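Local coordinates for acetate kinase (Entamoeba histolytica, PDB 4H0O) that catalyses, as a pyrophosphate-dependent acetate kinase of the ASKHA superfamily, phosphoryl transfer linking acetyl phosphate and phosphate to acetate and pyrophosphate, at the interface of chains A and B. Residues are numbered along the deposited sequence; one frame, centred on the assembly and turned at random. Chains: chain A/B, Acetate kinase.

Contact 1: the interface of chains A and B. Residues chain A 314, 318, 350-351, 353-354; chain B 318, 322.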
# COMPACT_ATOMS: atom_id res chain seq x y z
N ALA A 314 -7.89 -7.45 -4.17
CA ALA A 314 -8.04 -6.92 -5.53
C ALA A 314 -7.05 -5.78 -5.78
O ALA A 314 -6.44 -5.70 -6.85
CB ALA A 314 -9.47 -6.45 -5.75
N GLY A 318 -4.15 -5.75 -8.68
CA GLY A 318 -4.04 -4.66 -9.63
C GLY A 318 -2.66 -4.03 -9.64
O GLY A 318 -2.09 -3.78 -10.71
N LYS A 350 -14.50 -8.43 -9.73
CA LYS A 350 -13.85 -7.12 -9.72
C LYS A 350 -12.83 -7.01 -10.85
O LYS A 350 -12.46 -5.91 -11.26
CB LYS A 350 -13.18 -6.86 -8.37
CG LYS A 350 -14.16 -6.45 -7.27
CD LYS A 350 -13.44 -5.97 -6.03
CE LYS A 350 -14.24 -4.87 -5.33
NZ LYS A 350 -15.66 -5.25 -5.11
N MET A 351 -12.38 -8.15 -11.36
CA MET A 351 -11.38 -8.18 -12.43
C MET A 351 -11.99 -8.58 -13.77
O MET A 351 -11.28 -8.85 -14.73
CB MET A 351 -10.24 -9.13 -12.07
CG MET A 351 -9.45 -8.72 -10.84
SD MET A 351 -8.18 -9.92 -10.39
CE MET A 351 -7.12 -9.85 -11.83
N PHE A 353 -13.58 -6.73 -15.92
CA PHE A 353 -13.32 -5.74 -16.97
C PHE A 353 -11.97 -5.94 -17.65
O PHE A 353 -11.71 -5.35 -18.70
CB PHE A 353 -13.43 -4.32 -16.41
CG PHE A 353 -12.28 -3.92 -15.54
CD1 PHE A 353 -12.29 -4.21 -14.18
CD2 PHE A 353 -11.18 -3.25 -16.07
CE1 PHE A 353 -11.23 -3.84 -13.37
CE2 PHE A 353 -10.12 -2.87 -15.27
CZ PHE A 353 -10.15 -3.17 -13.91
N LEU A 354 -11.10 -6.74 -17.05
CA LEU A 354 -9.79 -7.02 -17.62
C LEU A 354 -9.85 -8.22 -18.56
O LEU A 354 -8.85 -8.60 -19.16
CB LEU A 354 -8.77 -7.26 -16.51
CG LEU A 354 -8.41 -6.05 -15.65
CD1 LEU A 354 -7.68 -6.46 -14.37
CD2 LEU A 354 -7.56 -5.07 -16.44
N GLY B 318 -2.63 1.07 -10.49
CA GLY B 318 -3.11 -0.28 -10.75
C GLY B 318 -4.15 -0.74 -9.74
O GLY B 318 -5.16 -1.32 -10.11
N VAL B 322 -8.61 -1.32 -10.42
CA VAL B 322 -9.39 -2.51 -10.11
C VAL B 322 -10.54 -2.18 -9.15
O VAL B 322 -11.64 -2.71 -9.28
CB VAL B 322 -8.51 -3.63 -9.54
CG1 VAL B 322 -9.35 -4.83 -9.14
CG2 VAL B 322 -7.47 -4.06 -10.57
O HOH W 1 -13.77 -3.75 -10.05
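B:Val322 pushes its forked side chain into a seat made by the side chains and backbone of chain A, where it makes van der Waals contacts. The branches divide the work. CG1, which lies opposite the backbone N (chi1 176°), rests on CB of A:Ala314 at 3.8 Å, while CG2 sits over CA of A:Gly318 at 3.6 Å. A:Gly318 has no side chain, and the methyl rests directly on the helix backbone. A:Met351 and A:Leu354 line the seat more distantly. A:Phe353 turns the CE1–CZ side of its ring toward the valine backbone, with CZ 3.9 Å from CA of B:Val322, and CG of A:Leu354 backs one face of that ring within chain A. Polar linkage is provided by a water, which lies 2.8 Å from the carbonyl O of A:Lys350 and 2.5 Å from the carbonyl O of B:Val322, bridging two acceptors that could not bond to each other. Backbones also approach where CA of A:Gly318 lies 3.6 Å from O of B:Gly318. The patch thus joins helix 299-324 of both subunits, packed near the two-fold axis, with the end of helix 341-350 and the 3-10 turn 352-354 of chain A closing over B:Val322.

Contact 2: the interface of chains A and B. Residues chain A 167-169; chain B 240, 244-245, 274, 278, 308.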
# COMPACT_ATOMS: atom_id res chain seq x y z
N THR A 167 13.12 -1.96 -2.05
CA THR A 167 13.47 -0.76 -1.29
C THR A 167 12.26 0.07 -0.88
O THR A 167 11.45 0.47 -1.72
CB THR A 167 14.44 0.14 -2.09
OG1 THR A 167 15.63 -0.59 -2.40
CG2 THR A 167 14.80 1.39 -1.30
N TYR A 168 12.14 0.33 0.42
CA TYR A 168 11.17 1.30 0.91
C TYR A 168 11.75 2.71 0.87
O TYR A 168 12.94 2.91 1.08
CB TYR A 168 10.72 0.93 2.33
CG TYR A 168 9.93 -0.35 2.39
CD1 TYR A 168 8.59 -0.36 2.04
CD2 TYR A 168 10.53 -1.54 2.78
CE1 TYR A 168 7.86 -1.53 2.10
CE2 TYR A 168 9.80 -2.71 2.83
CZ TYR A 168 8.47 -2.70 2.49
OH TYR A 168 7.73 -3.86 2.54
N ALA A 169 10.89 3.70 0.62
CA ALA A 169 11.35 5.08 0.49
C ALA A 169 11.72 5.71 1.84
O ALA A 169 11.10 6.68 2.27
CB ALA A 169 10.29 5.92 -0.23
N VAL B 240 5.07 7.54 -2.67
CA VAL B 240 6.37 8.07 -2.28
C VAL B 240 6.31 9.57 -2.54
O VAL B 240 5.86 9.99 -3.61
CB VAL B 240 7.51 7.46 -3.13
CG1 VAL B 240 8.82 8.21 -2.88
CG2 VAL B 240 7.66 5.98 -2.83
N ARG B 244 8.28 12.37 2.37
CA ARG B 244 7.52 11.36 3.10
C ARG B 244 7.80 9.96 2.56
O ARG B 244 8.19 9.81 1.40
CB ARG B 244 6.02 11.66 3.03
CG ARG B 244 5.58 12.83 3.89
CD ARG B 244 4.20 13.32 3.49
NE ARG B 244 3.92 14.66 4.00
CZ ARG B 244 2.93 15.43 3.58
NH1 ARG B 244 2.11 14.99 2.63
NH2 ARG B 244 2.75 16.64 4.10
N CYS B 245 7.61 8.95 3.39
CA CYS B 245 7.85 7.57 2.97
C CYS B 245 6.72 6.97 2.15
O CYS B 245 6.96 6.15 1.26
CB CYS B 245 8.12 6.69 4.19
SG CYS B 245 6.75 6.63 5.36
N GLY B 274 11.08 9.64 1.58
CA GLY B 274 10.66 9.85 0.21
C GLY B 274 11.80 10.16 -0.74
O GLY B 274 12.88 9.59 -0.62
N VAL B 278 15.91 8.84 -0.25
CA VAL B 278 16.51 7.83 -1.12
C VAL B 278 17.58 8.42 -2.04
O VAL B 278 18.65 7.83 -2.21
CB VAL B 278 15.45 7.11 -1.97
CG1 VAL B 278 16.08 6.00 -2.79
CG2 VAL B 278 14.35 6.55 -1.08
N VAL B 308 11.91 3.94 -7.44
CA VAL B 308 11.04 3.63 -6.31
C VAL B 308 9.78 4.48 -6.35
O VAL B 308 8.67 3.99 -6.10
CB VAL B 308 11.77 3.83 -4.96
CG1 VAL B 308 10.80 3.73 -3.79
CG2 VAL B 308 12.91 2.83 -4.82
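A:Ala169 is the centre of this patch, its small side chain and carbonyl held between the loop carrying B:Val240 and B:Cys245 and the start of helix 274-279. The methyl CB meets CG2 of B:Val240 at 3.7 Å, with the valine's other branch almost as near, and the carbonyl of B:Cys245 also borders it. On another flank, CG2 of B:Val278 reaches CA of A:Ala169 at 3.7 Å. This valine contact therefore falls on the alanine main chain, whereas that of B:Val240 falls on the methyl. B:Val308, the next most buried residue, projects from helix 299-324 beneath the loop that carries A:Ala169. Its CG1, opposite the backbone N (chi1 171°), lies 3.9 Å from the carbonyl O of A:Thr167, and CG2 faces CB of the same threonine at 4.1 Å. A:Thr167 is thus touched through its backbone and the root of its side chain. A:Tyr168, between the two, contributes very little here, its ring being directed away from these partners. B:Arg244, a predicted transition-state stabiliser, precedes B:Cys245 in the chain, so the partner subunit packs close to a probable catalytic segment and may help to position it. A backbone hydrogen bond adds a polar link at the start of helix 274-279: N of B:Gly274 donates to O of A:Ala169 over 3.0 Å, approaching from above the carbonyl plane, 44° out of it.

Contact 3: the interface of chains A and B. Residues chain A 248-250, 252; chain B 168, 232-234, 237.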
# COMPACT_ATOMS: atom_id res chain seq x y z
N ILE A 248 -1.26 -1.03 6.28
CA ILE A 248 -2.07 0.02 6.90
C ILE A 248 -1.30 1.34 6.93
O ILE A 248 -0.10 1.36 6.65
CB ILE A 248 -2.46 -0.33 8.34
CG1 ILE A 248 -1.20 -0.56 9.18
CG2 ILE A 248 -3.40 -1.54 8.39
CD1 ILE A 248 -1.49 -0.82 10.65
N ASP A 249 -1.99 2.42 7.29
CA ASP A 249 -1.35 3.72 7.46
C ASP A 249 -0.25 3.60 8.52
O ASP A 249 -0.52 3.23 9.67
CB ASP A 249 -2.40 4.75 7.89
CG ASP A 249 -1.92 6.19 7.75
OD1 ASP A 249 -0.71 6.44 7.90
OD2 ASP A 249 -2.77 7.07 7.50
N PRO A 250 1.00 3.91 8.14
CA PRO A 250 2.19 3.73 8.99
C PRO A 250 2.19 4.55 10.28
O PRO A 250 2.94 4.21 11.20
CB PRO A 250 3.34 4.20 8.09
CG PRO A 250 2.83 4.03 6.70
CD PRO A 250 1.36 4.32 6.77
N ILE A 252 -0.38 4.86 12.22
CA ILE A 252 -1.26 4.13 13.13
C ILE A 252 -0.50 3.25 14.15
O ILE A 252 -0.82 3.29 15.34
CB ILE A 252 -2.34 3.31 12.37
CG1 ILE A 252 -3.28 4.25 11.61
CG2 ILE A 252 -3.13 2.44 13.33
CD1 ILE A 252 -4.30 3.52 10.74
N TYR B 168 -9.41 0.23 8.08
CA TYR B 168 -8.22 -0.62 8.16
C TYR B 168 -8.54 -1.90 8.93
O TYR B 168 -9.32 -1.89 9.89
CB TYR B 168 -7.07 0.14 8.82
CG TYR B 168 -6.54 1.27 7.98
CD1 TYR B 168 -5.80 1.02 6.83
CD2 TYR B 168 -6.78 2.60 8.32
CE1 TYR B 168 -5.31 2.04 6.05
CE2 TYR B 168 -6.29 3.64 7.55
CZ TYR B 168 -5.56 3.35 6.41
OH TYR B 168 -5.06 4.37 5.63
N GLY B 232 -4.30 8.12 3.93
CA GLY B 232 -5.16 7.43 4.87
C GLY B 232 -5.59 8.32 6.01
O GLY B 232 -6.04 9.45 5.79
N ASN B 233 -5.45 7.82 7.24
CA ASN B 233 -5.74 8.62 8.42
C ASN B 233 -4.78 9.80 8.53
O ASN B 233 -5.15 10.87 9.01
CB ASN B 233 -5.66 7.76 9.68
CG ASN B 233 -6.15 8.49 10.92
OD1 ASN B 233 -7.35 8.55 11.19
ND2 ASN B 233 -5.21 9.05 11.68
N SER B 234 -3.55 9.59 8.08
CA SER B 234 -2.52 10.62 8.11
C SER B 234 -2.16 11.07 6.70
O SER B 234 -2.57 10.45 5.72
CB SER B 234 -1.26 10.12 8.81
OG SER B 234 -0.47 9.34 7.93
N ALA B 237 0.62 8.55 4.40
CA ALA B 237 0.33 7.32 3.67
C ALA B 237 0.26 7.51 2.15
O ALA B 237 -0.00 8.62 1.66
CB ALA B 237 -0.96 6.72 4.18
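The side chain of A:Asp249 extends opposite its backbone N (chi1 -165°), carrying the carboxylate across to B:Ser234, whose hydroxyl lies between its own backbone N and carbonyl carbon (chi1 81°) and turns back to meet it. B:Ser234 takes both oxygens: its OG donates to OD1 of A:Asp249 on the syn lone pair at 2.9 Å, and its backbone N donates to OD2 at 2.7 Å, also from the syn side but 22° out of the carboxylate plane. This paired hold should fix the rotation of the carboxylate. One face of the group is covered by B:Ala237, whose CB lies 3.7 Å from CG of A:Asp249. Nearer the main chain, B:Tyr168 lays one face of its ring against chain A. CB of A:Asp249 sits 3.8 Å from CZ, near the hydroxyl end; CD1 of A:Ile252 lies over CD2 at 3.6 Å, and CG2 of A:Ile248 meets CD1 at 3.8 Å. The loop leading into helix 251-260 of chain A, with the first turn of that helix, is thus clasped between two loops of chain B, one linking helices 163-166 and 174-177, the other following strand 225-229.

Contacts 2 and 3 are neighbours, their C-alpha centres about 16 Å apart, whereas contact 1 lies about 25 Å from contact 2 and 23 Å from contact 3. Helix 299-324 runs through contacts 1 and 2, and the loop holding Tyr168 serves contacts 2 and 3, in opposite chains. The stretch between strand 225-229 and helix 251-260 enters contact 2 from chain B and contact 3 from both chains. The patches belong to one two-fold symmetric interface, consistent with the homodimer typical of acetate kinases. The centre of contact 3 lies about 16 Å from B:Asp154, the predicted catalytic residue; the structure alone does not show whether dimerisation shapes the active site.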